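Side-chain contacts in putative uncharacterized protein (Mycobacterium smegmatis, PDB 3UID), which is of unresolved molecular activity but is considered a toxin, structurally homologous to a mycobacterial type II toxin involved in the hypoxic response: residues Gln138-Met142 and Gly143-Gly147; Asn153-Asp156 and Ala157-Ala161; Phe21-Val25 and Thr26-Gln30; Arg36-Glu39 and Lys40-Gly43. All coordinates share one frame; numbering follows the deposited sequence. Where two conformers were deposited one is given.

Interaction 1: residues Gln138-Met142 and Gly143-Gly147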
ATOM      1  N   GLN A 138      -5.609   9.786 -13.177  1.00 16.71           N
ATOM      2  CA  GLN A 138      -5.451  10.871 -12.216  1.00 21.77           C
ATOM      3  C   GLN A 138      -4.624  10.421 -11.010  1.00 20.33           C
ATOM      4  O   GLN A 138      -3.815  11.185 -10.484  1.00 23.75           O
ATOM      5  CB  GLN A 138      -6.806  11.421 -11.771  1.00 29.31           C
ATOM      6  CG  GLN A 138      -6.682  12.683 -10.925  1.00 40.32           C
ATOM      7  CD  GLN A 138      -8.023  13.268 -10.535  1.00 46.10           C
ATOM      8  OE1 GLN A 138      -9.020  13.088 -11.231  1.00 48.02           O
ATOM      9  NE2 GLN A 138      -8.056  13.971  -9.406  1.00 51.84           N
ATOM     10  N   VAL A 139      -4.826   9.179 -10.582  1.00 15.62           N
ATOM     11  CA  VAL A 139      -4.068   8.635  -9.469  1.00 15.19           C
ATOM     12  C   VAL A 139      -2.608   8.389  -9.872  1.00 18.46           C
ATOM     13  O   VAL A 139      -1.693   8.626  -9.078  1.00 17.36           O
ATOM     14  CB  VAL A 139      -4.732   7.352  -8.925  1.00 16.74           C
ATOM     15  CG1 VAL A 139      -3.850   6.683  -7.897  1.00 16.95           C
ATOM     16  CG2 VAL A 139      -6.096   7.697  -8.335  1.00 18.14           C
ATOM     17  N   LEU A 140      -2.384   7.939 -11.107  1.00 14.09           N
ATOM     18  CA  LEU A 140      -1.012   7.801 -11.607  1.00 13.63           C
ATOM     19  C   LEU A 140      -0.305   9.155 -11.591  1.00 19.45           C
ATOM     20  O   LEU A 140       0.875   9.253 -11.260  1.00 17.75           O
ATOM     21  CB  LEU A 140      -0.983   7.196 -13.017  1.00 13.95           C
ATOM     22  CG  LEU A 140      -1.270   5.699 -13.151  1.00 17.76           C
ATOM     23  CD1 LEU A 140      -1.596   5.341 -14.602  1.00 20.60           C
ATOM     24  CD2 LEU A 140      -0.122   4.842 -12.632  1.00 17.47           C
ATOM     25  N   ASP A 141      -1.038  10.208 -11.927  1.00 16.96           N
ATOM     26  CA  ASP A 141      -0.438  11.530 -12.005  1.00 22.27           C
ATOM     27  C   ASP A 141      -0.095  12.102 -10.630  1.00 20.04           C
ATOM     28  O   ASP A 141       0.760  12.987 -10.514  1.00 29.54           O
ATOM     29  CB  ASP A 141      -1.352  12.480 -12.777  1.00 20.72           C
ATOM     30  CG  ASP A 141      -1.337  12.216 -14.276  1.00 28.33           C
ATOM     31  OD1 ASP A 141      -0.470  11.445 -14.742  1.00 33.58           O
ATOM     32  OD2 ASP A 141      -2.187  12.791 -14.990  1.00 37.18           O
ATOM     33  N   MET A 142      -0.755  11.591  -9.598  1.00 17.60           N
ATOM     34  CA  MET A 142      -0.512  12.005  -8.218  1.00 22.35           C
ATOM     35  C   MET A 142       0.748  11.378  -7.633  1.00 19.56           C
ATOM     36  O   MET A 142       1.176  11.731  -6.534  1.00 23.08           O
ATOM     37  CB  MET A 142      -1.710  11.652  -7.330  1.00 26.07           C
ATOM     38  CG  MET A 142      -2.936  12.529  -7.559  1.00 30.38           C
ATOM     39  SD  MET A 142      -4.399  11.827  -6.778  1.00 58.51           S
ATOM     40  CE  MET A 142      -3.706  11.272  -5.223  1.00 36.78           C
ATOM     41  N   GLY A 143       1.321  10.423  -8.356  1.00 19.08           N
ATOM     42  CA  GLY A 143       2.557   9.793  -7.932  1.00 15.74           C
ATOM     43  C   GLY A 143       2.398   8.484  -7.184  1.00 16.30           C
ATOM     44  O   GLY A 143       3.295   8.103  -6.429  1.00 15.18           O
ATOM     45  N   VAL A 144       1.275   7.794  -7.382  1.00 12.91           N
ATOM     46  CA  VAL A 144       1.007   6.551  -6.666  1.00 13.52           C
ATOM     47  C   VAL A 144       2.169   5.549  -6.752  1.00 14.97           C
ATOM     48  O   VAL A 144       2.512   4.901  -5.761  1.00 13.77           O
ATOM     49  CB  VAL A 144      -0.315   5.877  -7.139  1.00 15.85           C
ATOM     50  CG1 VAL A 144      -0.166   5.305  -8.539  1.00 16.90           C
ATOM     51  CG2 VAL A 144      -0.728   4.781  -6.175  1.00 24.38           C
ATOM     52  N   ILE A 145       2.784   5.425  -7.929  1.00 12.47           N
ATOM     53  CA  ILE A 145       3.836   4.419  -8.086  1.00  8.80           C
ATOM     54  C   ILE A 145       5.092   4.772  -7.273  1.00  9.76           C
ATOM     55  O   ILE A 145       5.727   3.888  -6.691  1.00 10.21           O
ATOM     56  CB  ILE A 145       4.207   4.169  -9.566  1.00 10.00           C
ATOM     57  CG1 ILE A 145       2.985   3.690 -10.356  1.00 11.26           C
ATOM     58  CG2 ILE A 145       5.363   3.154  -9.650  1.00  8.95           C
ATOM     59  CD1 ILE A 145       3.186   3.702 -11.869  1.00  9.85           C
ATOM     60  N   GLU A 146       5.458   6.053  -7.248  1.00  9.23           N
ATOM     61  CA  GLU A 146       6.604   6.512  -6.458  1.00 15.91           C
ATOM     62  C   GLU A 146       6.424   6.163  -4.986  1.00 14.54           C
ATOM     63  O   GLU A 146       7.346   5.680  -4.332  1.00 10.96           O
ATOM     64  CB  GLU A 146       6.757   8.027  -6.565  1.00 15.74           C
ATOM     65  CG  GLU A 146       7.101   8.536  -7.935  1.00 27.39           C
ATOM     66  CD  GLU A 146       6.878  10.033  -8.056  1.00 35.94           C
ATOM     67  OE1 GLU A 146       5.973  10.442  -8.821  1.00 32.73           O
ATOM     68  OE2 GLU A 146       7.608  10.795  -7.384  1.00 35.83           O
ATOM     69  N   GLY A 147       5.235   6.439  -4.461  1.00 11.51           N
ATOM     70  CA  GLY A 147       4.937   6.160  -3.069  1.00 12.52           C
ATOM     71  C   GLY A 147       4.991   4.668  -2.790  1.00  9.10           C
ATOM     72  O   GLY A 147       5.538   4.227  -1.776  1.00  9.62           O
TER
HETATM   73  O   HOH W   1       2.407   7.060 -10.383  1.00 10.42           O
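Leu140 and Ile145 meet through their outermost carbons. CD2 of Leu140 lies 3.6 Å from CD1 of Ile145, and the two side chains cross at a slant. The same CD2 methyl is also near Val144 CG1, at 4.1 Å. On the next flank Val139 CG1 rests on the branch carbon of Val144, with CG1 to CB at 3.7 Å. Val139 CG1 is anti to the backbone N (chi1 172°), which brings it beside the carbonyl and towards Val144. Here helix 133-141 gives way to helix 144-158. Gly143 makes the break. It has a positive phi of 96° and closes a Schellman motif, and it is also the N-cap of the second helix. Its N donates to Leu140 O at 3.2 Å, from above the carbonyl plane. Water 1 donates to that same oxygen, 2.8 Å from Leu140 O, and accepts from Ile145 N at 3.0 Å. It therefore bridges the two helices. Gly143 O takes the N-H of Gly147 in the first turn of the new helix. Further out, Leu15 of strand 14-21 touches Leu140, Val144 and Ile145. Phe95 of strand 88-96 touches Val139 and Met142. Asp141 OD1 is hydrogen-bonded to Gln137 NE2, one turn back.

Interaction 2: residues Asn153-Asp156 and Ala157-Ala161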
ATOM      1  N   ASN A 153      10.846  -0.282  -0.832  1.00  9.62           N
ATOM      2  CA  ASN A 153      12.244  -0.117  -0.463  1.00  7.71           C
ATOM      3  C   ASN A 153      12.433   0.013   1.040  1.00  8.53           C
ATOM      4  O   ASN A 153      13.418  -0.482   1.575  1.00  8.86           O
ATOM      5  CB  ASN A 153      12.873   1.061  -1.197  1.00  8.01           C
ATOM      6  CG  ASN A 153      12.931   0.828  -2.689  1.00 13.57           C
ATOM      7  OD1 ASN A 153      13.017  -0.320  -3.147  1.00 13.14           O
ATOM      8  ND2 ASN A 153      12.871   1.910  -3.460  1.00 15.31           N
ATOM      9  N   GLN A 154      11.490   0.657   1.722  1.00  7.46           N
ATOM     10  CA  GLN A 154      11.583   0.743   3.183  1.00  8.89           C
ATOM     11  C   GLN A 154      11.418  -0.627   3.822  1.00  9.15           C
ATOM     12  O   GLN A 154      12.089  -0.939   4.806  1.00  9.80           O
ATOM     13  CB  GLN A 154      10.592   1.755   3.775  1.00  6.68           C
ATOM     14  CG  GLN A 154      10.945   3.224   3.448  1.00  8.80           C
ATOM     15  CD  GLN A 154      12.344   3.595   3.897  1.00  9.36           C
ATOM     16  OE1 GLN A 154      12.718   3.373   5.048  1.00 13.99           O
ATOM     17  NE2 GLN A 154      13.135   4.138   2.981  1.00 13.38           N
ATOM     18  N   ILE A 155      10.526  -1.445   3.272  1.00  7.61           N
ATOM     19  CA  ILE A 155      10.381  -2.816   3.758  1.00  9.32           C
ATOM     20  C   ILE A 155      11.702  -3.557   3.589  1.00  7.82           C
ATOM     21  O   ILE A 155      12.163  -4.188   4.534  1.00  8.50           O
ATOM     22  CB  ILE A 155       9.236  -3.572   3.050  1.00  4.30           C
ATOM     23  CG1 ILE A 155       7.886  -2.989   3.470  1.00  7.48           C
ATOM     24  CG2 ILE A 155       9.288  -5.069   3.388  1.00  7.47           C
ATOM     25  CD1 ILE A 155       6.733  -3.453   2.575  1.00  8.65           C
ATOM     26  N   ASP A 156      12.327  -3.456   2.414  1.00  5.82           N
ATOM     27  CA  ASP A 156      13.649  -4.064   2.214  1.00  7.27           C
ATOM     28  C   ASP A 156      14.599  -3.695   3.361  1.00 10.19           C
ATOM     29  O   ASP A 156      15.298  -4.554   3.907  1.00 10.64           O
ATOM     30  CB  ASP A 156      14.306  -3.610   0.899  1.00  9.15           C
ATOM     31  CG  ASP A 156      13.645  -4.190  -0.342  1.00 14.87           C
ATOM     32  OD1 ASP A 156      13.735  -3.532  -1.401  1.00 14.69           O
ATOM     33  OD2 ASP A 156      13.083  -5.293  -0.279  1.00 14.06           O
ATOM     34  N   ALA A 157      14.639  -2.409   3.706  1.00  6.70           N
ATOM     35  CA  ALA A 157      15.600  -1.931   4.699  1.00 11.01           C
ATOM     36  C   ALA A 157      15.364  -2.546   6.069  1.00 10.30           C
ATOM     37  O   ALA A 157      16.315  -2.781   6.815  1.00 11.72           O
ATOM     38  CB  ALA A 157      15.559  -0.419   4.789  1.00  9.25           C
ATOM     39  N   LEU A 158      14.100  -2.813   6.394  1.00  9.10           N
ATOM     40  CA  LEU A 158      13.747  -3.386   7.685  1.00  9.36           C
ATOM     41  C   LEU A 158      14.183  -4.836   7.821  1.00 10.42           C
ATOM     42  O   LEU A 158      14.308  -5.339   8.933  1.00 11.68           O
ATOM     43  CB  LEU A 158      12.234  -3.349   7.922  1.00 10.94           C
ATOM     44  CG  LEU A 158      11.525  -2.003   8.032  1.00 14.37           C
ATOM     45  CD1 LEU A 158      10.108  -2.247   8.484  1.00 14.20           C
ATOM     46  CD2 LEU A 158      12.233  -1.068   9.000  1.00 17.26           C
ATOM     47  N   LEU A 159      14.392  -5.507   6.694  1.00  9.60           N
ATOM     48  CA  LEU A 159      14.634  -6.953   6.686  1.00 11.60           C
ATOM     49  C   LEU A 159      16.092  -7.376   6.914  1.00 12.82           C
ATOM     50  O   LEU A 159      16.405  -8.577   6.934  1.00 12.19           O
ATOM     51  CB  LEU A 159      14.123  -7.550   5.370  1.00  9.87           C
ATOM     52  CG  LEU A 159      12.655  -7.289   5.020  1.00 10.86           C
ATOM     53  CD1 LEU A 159      12.283  -7.987   3.702  1.00 13.76           C
ATOM     54  CD2 LEU A 159      11.746  -7.749   6.150  1.00  8.77           C
ATOM     55  N   THR A 160      16.992  -6.407   7.053  1.00  8.51           N
ATOM     56  CA  THR A 160      18.391  -6.718   7.316  1.00 10.81           C
ATOM     57  C   THR A 160      18.919  -5.864   8.463  1.00  9.34           C
ATOM     58  O   THR A 160      18.540  -4.700   8.608  1.00 11.30           O
ATOM     59  CB  THR A 160      19.279  -6.501   6.079  1.00 12.83           C
ATOM     60  OG1 THR A 160      20.645  -6.735   6.439  1.00 14.52           O
ATOM     61  CG2 THR A 160      19.108  -5.084   5.559  1.00 14.87           C
ATOM     62  N   ALA A 161      19.791  -6.446   9.272  1.00  9.85           N
ATOM     63  CA  ALA A 161      20.397  -5.723  10.382  1.00  8.78           C
ATOM     64  C   ALA A 161      21.617  -4.928   9.930  1.00 11.19           C
ATOM     65  O   ALA A 161      22.203  -4.184  10.714  1.00 11.30           O
ATOM     66  CB  ALA A 161      20.786  -6.682  11.495  1.00 12.04           C
TER
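Asn153 O accepts the N-H of Ala157 at 3.1 Å, an ordinary i to i+4 helix bond. Gln154 O takes Leu158 N in the same way, at 3.2 Å. Beyond this pair the pattern changes. Leu159 N turns mainly to Asp156 O, three residues back, at 3.1 Å. That donor stands 60° out of the carbonyl plane, so it approaches from above. The i+4 acceptor, Ile155 O, gets only a weak bond from Leu159 N. Ile155 O also receives a weak bond from Leu158 N at 3.0 Å, with an N-H...O angle of only 126°. Two bent, weak donors share this one oxygen in the last turn, where the bonding shifts from i+4 to i+3. Leu159 CG comes within 3.2 Å of Ile155 O. It lies anti to its own carbonyl carbon (chi1 -56°), and the Leu159 side chain runs alongside Ile155, both pointing the same way. CG2 of Ile155 faces CD1 of Leu159 at 4.2 Å. Leu158 CG likewise comes to 3.4 Å from Gln154 O. Past the helix, Thr160 OG1 has its partner at Thr162 N. This is the end of helix 144-158, the long C-terminal helix of the Bet v 1-like fold. Ile155 reaches Ile28 and Ile31 of helix 25-33, Val41 of helix 35-42 and Phe21 of strand 14-21. Leu158 lies on Val41 and Lys40. Leu159 packs on Phe21 and on Ala23 in the loop before helix 25-33.

Interaction 3: residues Phe21-Val25 and Thr26-Gln30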
ATOM      1  N   PHE A  21      10.827  -9.864  -1.543  1.00  8.99           N
ATOM      2  CA  PHE A  21      11.403  -9.522  -0.241  1.00  7.86           C
ATOM      3  C   PHE A  21      12.193 -10.703   0.302  1.00 12.41           C
ATOM      4  O   PHE A  21      11.745 -11.844   0.198  1.00  9.80           O
ATOM      5  CB  PHE A  21      10.294  -9.196   0.758  1.00  7.79           C
ATOM      6  CG  PHE A  21       9.477  -7.978   0.407  1.00  6.41           C
ATOM      7  CD1 PHE A  21      10.083  -6.738   0.251  1.00  6.58           C
ATOM      8  CD2 PHE A  21       8.101  -8.072   0.260  1.00  9.92           C
ATOM      9  CE1 PHE A  21       9.323  -5.610  -0.054  1.00  7.04           C
ATOM     10  CE2 PHE A  21       7.332  -6.951  -0.043  1.00  8.61           C
ATOM     11  CZ  PHE A  21       7.946  -5.722  -0.203  1.00  7.68           C
ATOM     12  N   ALA A  22      13.349 -10.437   0.902  1.00 11.33           N
ATOM     13  CA  ALA A  22      14.173 -11.518   1.442  1.00 13.74           C
ATOM     14  C   ALA A  22      13.799 -11.806   2.892  1.00 12.70           C
ATOM     15  O   ALA A  22      14.600 -11.628   3.808  1.00 16.03           O
ATOM     16  CB  ALA A  22      15.658 -11.194   1.305  1.00 12.32           C
ATOM     17  N   ALA A  23      12.551 -12.231   3.080  1.00 11.26           N
ATOM     18  CA  ALA A  23      12.031 -12.605   4.380  1.00 11.85           C
ATOM     19  C   ALA A  23      10.797 -13.460   4.151  1.00 11.40           C
ATOM     20  O   ALA A  23      10.193 -13.418   3.071  1.00 10.91           O
ATOM     21  CB  ALA A  23      11.684 -11.347   5.203  1.00 11.12           C
ATOM     22  N   PRO A  24      10.410 -14.246   5.157  1.00 10.06           N
ATOM     23  CA  PRO A  24       9.270 -15.157   5.017  0.50 11.23           C
ATOM     24  C   PRO A  24       7.939 -14.425   4.904  1.00  9.20           C
ATOM     25  O   PRO A  24       7.822 -13.276   5.343  1.00  8.73           O
ATOM     26  CB  PRO A  24       9.317 -15.980   6.313  0.50 11.71           C
ATOM     27  CG  PRO A  24      10.732 -15.892   6.775  0.50 11.50           C
ATOM     28  CD  PRO A  24      11.207 -14.530   6.362  0.50  8.43           C
ATOM     29  N   VAL A  25       6.950 -15.098   4.326  1.00 10.82           N
ATOM     30  CA  VAL A  25       5.617 -14.530   4.195  1.00  6.65           C
ATOM     31  C   VAL A  25       5.076 -14.069   5.547  1.00  6.58           C
ATOM     32  O   VAL A  25       4.452 -13.009   5.630  1.00  9.29           O
ATOM     33  CB  VAL A  25       4.648 -15.529   3.572  1.00 11.71           C
ATOM     34  CG1 VAL A  25       3.230 -15.081   3.807  1.00 10.95           C
ATOM     35  CG2 VAL A  25       4.935 -15.665   2.071  1.00 12.00           C
ATOM     36  N   THR A  26       5.307 -14.861   6.591  1.00  9.43           N
ATOM     37  CA  THR A  26       4.822 -14.500   7.926  1.00 10.89           C
ATOM     38  C   THR A  26       5.392 -13.169   8.393  1.00 13.05           C
ATOM     39  O   THR A  26       4.692 -12.381   9.034  1.00 11.74           O
ATOM     40  CB  THR A  26       5.108 -15.589   8.970  1.00 10.01           C
ATOM     41  OG1 THR A  26       6.498 -15.940   8.945  1.00 12.55           O
ATOM     42  CG2 THR A  26       4.284 -16.823   8.658  1.00 14.56           C
ATOM     43  N   ARG A  27       6.653 -12.910   8.063  1.00  9.80           N
ATOM     44  CA  ARG A  27       7.280 -11.621   8.404  1.00  8.17           C
ATOM     45  C   ARG A  27       6.661 -10.432   7.655  1.00  7.15           C
ATOM     46  O   ARG A  27       6.364  -9.397   8.254  1.00  8.71           O
ATOM     47  CB  ARG A  27       8.787 -11.647   8.129  1.00  8.45           C
ATOM     48  CG  ARG A  27       9.426 -10.241   8.265  1.00 12.38           C
ATOM     49  CD  ARG A  27       9.432  -9.841   9.721  1.00 11.61           C
ATOM     50  NE  ARG A  27       9.897  -8.466   9.951  1.00 16.83           N
ATOM     51  CZ  ARG A  27       9.087  -7.417  10.096  1.00 17.43           C
ATOM     52  NH1 ARG A  27       7.773  -7.568  10.017  1.00 12.60           N
ATOM     53  NH2 ARG A  27       9.590  -6.212  10.320  1.00 10.10           N
ATOM     54  N   ILE A  28       6.485 -10.566   6.341  1.00  6.01           N
ATOM     55  CA  ILE A  28       5.899  -9.507   5.539  1.00  7.44           C
ATOM     56  C   ILE A  28       4.471  -9.203   5.987  1.00  6.64           C
ATOM     57  O   ILE A  28       4.058  -8.051   6.022  1.00  7.27           O
ATOM     58  CB  ILE A  28       5.963  -9.845   4.037  1.00  6.23           C
ATOM     59  CG1 ILE A  28       7.410 -10.150   3.632  1.00  8.39           C
ATOM     60  CG2 ILE A  28       5.427  -8.691   3.210  1.00  9.15           C
ATOM     61  CD1 ILE A  28       8.375  -8.979   3.824  1.00 10.12           C
ATOM     62  N   TRP A  29       3.718 -10.237   6.355  1.00  5.39           N
ATOM     63  CA  TRP A  29       2.364 -10.027   6.836  1.00  7.28           C
ATOM     64  C   TRP A  29       2.345  -9.017   7.989  1.00  9.50           C
ATOM     65  O   TRP A  29       1.462  -8.164   8.061  1.00  8.28           O
ATOM     66  CB  TRP A  29       1.734 -11.347   7.295  1.00 10.30           C
ATOM     67  CG  TRP A  29       0.340 -11.156   7.801  1.00  9.88           C
ATOM     68  CD1 TRP A  29      -0.053 -10.998   9.104  1.00 10.67           C
ATOM     69  CD2 TRP A  29      -0.844 -11.054   7.012  1.00  9.10           C
ATOM     70  NE1 TRP A  29      -1.414 -10.837   9.172  1.00 10.31           N
ATOM     71  CE2 TRP A  29      -1.924 -10.860   7.900  1.00  8.28           C
ATOM     72  CE3 TRP A  29      -1.103 -11.128   5.640  1.00  9.48           C
ATOM     73  CZ2 TRP A  29      -3.236 -10.736   7.457  1.00 10.66           C
ATOM     74  CZ3 TRP A  29      -2.410 -10.993   5.204  1.00 11.45           C
ATOM     75  CH2 TRP A  29      -3.456 -10.807   6.106  1.00  9.95           C
ATOM     76  N   GLN A  30       3.319  -9.126   8.884  1.00  8.67           N
ATOM     77  CA  GLN A  30       3.368  -8.276  10.071  1.00  9.63           C
ATOM     78  C   GLN A  30       3.670  -6.808   9.781  1.00  9.31           C
ATOM     79  O   GLN A  30       3.371  -5.934  10.614  1.00 10.83           O
ATOM     80  CB  GLN A  30       4.364  -8.840  11.092  1.00 11.29           C
ATOM     81  CG  GLN A  30       3.946 -10.174  11.674  1.00 11.51           C
ATOM     82  CD  GLN A  30       2.608 -10.121  12.410  1.00  9.63           C
ATOM     83  OE1 GLN A  30       2.239  -9.084  12.973  1.00 18.79           O
ATOM     84  NE2 GLN A  30       1.885 -11.224  12.400  1.00 19.43           N
TER
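Ile28 folds back onto Phe21 and Ala23 in a buried apolar contact at the start of helix 25-33, where the loop after strand 14-21 leads into the helix. CD1 of Ile28 is the touching atom. It lies 3.6 Å from Phe21 CB and also nears the CD2 corner of the ring, meeting the ring at an oblique angle. The bend in the Ile28 chain (chi1 -55°, chi2 -62°) turns this methyl back along the segment. The Ala23 methyl is next, with CB 4.3 Å from Ile28 CD1. It also touches the aliphatic start of Arg27, where Ala23 CB to Arg27 CG is 4.0 Å. Just before, Ala22 is the centre of an inverse gamma turn, with a weak bond from Ala23 N to Phe21 O. Pro24 then takes the N-cap position. Its carbonyl O accepts Ile28 N at 3.2 Å, nearly in line with the C=O bond, and a weak bond from Arg27 N as well. Val25 O takes Trp29 N at 3.0 Å in an equally straight bond. Arg27 bends at chi2 (70°) and carries its guanidinium off to Gln37 OE1 of helix 35-42. Around this corner, Phe21 lies on Ile152 and Asp156 of helix 144-158. Val25, Ile28 and Trp29 face Phe115 of strand 109-118. Thr122 of strand 121-129 touches Val25 and Ile28, and its hydroxyl is hydrogen-bonded to Ala23 O.

Interaction 4: residues Arg36-Glu39 and Lys40-Gly43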
ATOM      1  N   ARG A  36       2.464   0.183  13.660  1.00  9.35           N
ATOM      2  CA  ARG A  36       3.718   0.913  13.827  0.50  8.72           C
ATOM      3  C   ARG A  36       4.721   0.544  12.731  1.00  9.97           C
ATOM      4  O   ARG A  36       5.562   1.363  12.344  1.00 10.98           O
ATOM      5  CB  ARG A  36       4.312   0.671  15.218  0.50 10.90           C
ATOM      6  CG  ARG A  36       3.336   0.903  16.365  0.50 14.18           C
ATOM      7  CD  ARG A  36       3.110   2.385  16.671  0.50 15.38           C
ATOM      8  NE  ARG A  36       1.861   2.902  16.109  0.50 20.26           N
ATOM      9  CZ  ARG A  36       1.795   3.812  15.143  0.50 16.39           C
ATOM     10  NH1 ARG A  36       2.906   4.311  14.621  0.50 18.91           N
ATOM     11  NH2 ARG A  36       0.615   4.223  14.697  0.50 16.70           N
ATOM     12  N   GLN A  37       4.636  -0.686  12.225  1.00  7.18           N
ATOM     13  CA  GLN A  37       5.522  -1.094  11.128  1.00  6.84           C
ATOM     14  C   GLN A  37       5.041  -0.543   9.791  1.00  4.47           C
ATOM     15  O   GLN A  37       5.835  -0.107   8.952  1.00  6.92           O
ATOM     16  CB  GLN A  37       5.653  -2.619  11.079  1.00  5.91           C
ATOM     17  CG  GLN A  37       6.268  -3.189  12.353  1.00  7.07           C
ATOM     18  CD  GLN A  37       6.449  -4.683  12.267  1.00  7.92           C
ATOM     19  OE1 GLN A  37       6.954  -5.197  11.273  1.00 11.17           O
ATOM     20  NE2 GLN A  37       6.037  -5.383  13.304  1.00 12.29           N
ATOM     21  N   LEU A  38       3.727  -0.550   9.600  1.00  6.26           N
ATOM     22  CA  LEU A  38       3.137   0.030   8.405  1.00  7.74           C
ATOM     23  C   LEU A  38       3.501   1.515   8.318  1.00  7.37           C
ATOM     24  O   LEU A  38       3.921   2.010   7.263  1.00  6.52           O
ATOM     25  CB  LEU A  38       1.619  -0.138   8.437  1.00  5.59           C
ATOM     26  CG  LEU A  38       0.902   0.211   7.132  1.00  8.40           C
ATOM     27  CD1 LEU A  38       1.529  -0.526   5.953  1.00  9.88           C
ATOM     28  CD2 LEU A  38      -0.550  -0.146   7.294  1.00 10.56           C
ATOM     29  N   GLU A  39       3.386   2.225   9.431  1.00  7.27           N
ATOM     30  CA  GLU A  39       3.728   3.644   9.498  0.50  7.25           C
ATOM     31  C   GLU A  39       5.201   3.874   9.162  1.00  9.33           C
ATOM     32  O   GLU A  39       5.571   4.863   8.548  1.00 10.61           O
ATOM     33  CB  GLU A  39       3.416   4.194  10.894  0.50  6.37           C
ATOM     34  CG  GLU A  39       3.735   5.678  11.053  0.50  5.37           C
ATOM     35  CD  GLU A  39       3.330   6.234  12.401  0.50 11.30           C
ATOM     36  OE1 GLU A  39       2.125   6.213  12.730  0.50  6.72           O
ATOM     37  OE2 GLU A  39       4.227   6.700  13.140  0.50 23.91           O
ATOM     38  N   LYS A  40       6.044   2.947   9.619  1.00  6.64           N
ATOM     39  CA  LYS A  40       7.478   3.044   9.389  1.00  6.50           C
ATOM     40  C   LYS A  40       7.805   2.974   7.896  1.00  7.24           C
ATOM     41  O   LYS A  40       8.545   3.807   7.371  1.00  8.77           O
ATOM     42  CB  LYS A  40       8.205   1.932  10.156  1.00  8.57           C
ATOM     43  CG  LYS A  40       9.706   1.868   9.892  1.00  6.91           C
ATOM     44  CD  LYS A  40      10.448   3.111  10.431  1.00 10.12           C
ATOM     45  CE  LYS A  40      11.963   2.923  10.299  1.00 11.81           C
ATOM     46  NZ  LYS A  40      12.709   4.067  10.900  1.00 22.43           N
ATOM     47  N   VAL A  41       7.266   1.971   7.215  1.00  8.08           N
ATOM     48  CA  VAL A  41       7.609   1.782   5.808  1.00  8.35           C
ATOM     49  C   VAL A  41       6.966   2.837   4.901  1.00 11.56           C
ATOM     50  O   VAL A  41       7.497   3.167   3.831  1.00 10.60           O
ATOM     51  CB  VAL A  41       7.322   0.342   5.323  1.00  7.52           C
ATOM     52  CG1 VAL A  41       8.156  -0.649   6.159  1.00 10.11           C
ATOM     53  CG2 VAL A  41       5.835   0.002   5.401  1.00  9.40           C
ATOM     54  N   TRP A  42       5.841   3.375   5.347  1.00  7.68           N
ATOM     55  CA  TRP A  42       5.156   4.447   4.624  1.00 10.37           C
ATOM     56  C   TRP A  42       5.782   5.818   4.875  1.00 13.46           C
ATOM     57  O   TRP A  42       5.521   6.768   4.125  1.00 13.09           O
ATOM     58  CB  TRP A  42       3.685   4.506   5.035  1.00  9.02           C
ATOM     59  CG  TRP A  42       2.806   3.504   4.389  1.00  8.24           C
ATOM     60  CD1 TRP A  42       3.144   2.613   3.410  1.00 11.83           C
ATOM     61  CD2 TRP A  42       1.421   3.285   4.670  1.00  7.72           C
ATOM     62  NE1 TRP A  42       2.052   1.857   3.060  1.00 14.03           N
ATOM     63  CE2 TRP A  42       0.980   2.251   3.819  1.00  8.49           C
ATOM     64  CE3 TRP A  42       0.506   3.874   5.544  1.00  8.51           C
ATOM     65  CZ2 TRP A  42      -0.335   1.784   3.826  1.00 10.86           C
ATOM     66  CZ3 TRP A  42      -0.810   3.400   5.548  1.00  9.30           C
ATOM     67  CH2 TRP A  42      -1.212   2.377   4.692  1.00 11.54           C
ATOM     68  N   GLY A  43       6.591   5.917   5.930  1.00  9.81           N
ATOM     69  CA  GLY A  43       7.158   7.188   6.368  1.00  9.42           C
ATOM     70  C   GLY A  43       8.663   7.191   6.589  1.00  8.61           C
ATOM     71  O   GLY A  43       9.131   7.257   7.735  1.00 12.06           O
TER
HETATM   72  O   HOH W   2       7.529   6.470   9.807  1.00 16.73           O
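Lys40 N donates to Arg36 O at 3.2 Å, the first of three i to i+4 bonds that run down helix 35-42. This is the second of two short helices that follow strand 14-21 in the Bet v 1-like fold. The Lys40 CB lies against Gln37 O and Arg36 O, while its charged end leads away. Val41 N bonds Gln37 O at 3.1 Å. Val41 CG2 comes 3.3 Å from Leu38 O. Val41 is buried against Ile31 of helix 25-33 and against Gln154 of helix 144-158. Trp42 N bonds Leu38 O at 3.0 Å. The Trp42 indole makes the main side-chain contact. Leu38 lies over one face of it in a CH-pi contact. Its CG is 3.7 Å from the centroid of the six-membered ring, only 3° off the normal. The two methyls then spread across the ring: Leu38 CD1 reaches Trp42 CE2 at 3.5 Å, and CD2 sits near CH2. With chi1 at -170°, Leu38 holds its CG anti to N and beside the carbonyl carbon, which sends the isobutyl group along the helix to the ring. Tyr64 meets Trp42 edge-to-face, and the Trp78 ring also meets it, at a steep angle. Gly43 closes the turn, its N hydrogen-bonded to Lys40 O. Water 2 can donate to either of two carbonyls, though other acceptors compete for its protons; it lies 2.8 Å from Glu39 O and 2.7 Å from Gly43 O.

How the interactions relate
From the N terminus the chain meets interaction 3 first, at the corner from strand 14-21 into helix 25-33. Interaction 4 follows in helix 35-42, then interaction 1 at the junction of helices 133-141 and 144-158, and finally interaction 2 at the far end of helix 144-158. All are local and in series; none closes a long loop, and none nests in or crosses another. Interactions 2, 3 and 4 touch in space. Together they join the end of strand 14-21, the two short helices after it and the C-terminal helix. Interaction 1 stands apart, its centre about 23 Å from that of interaction 2, but shares its helix.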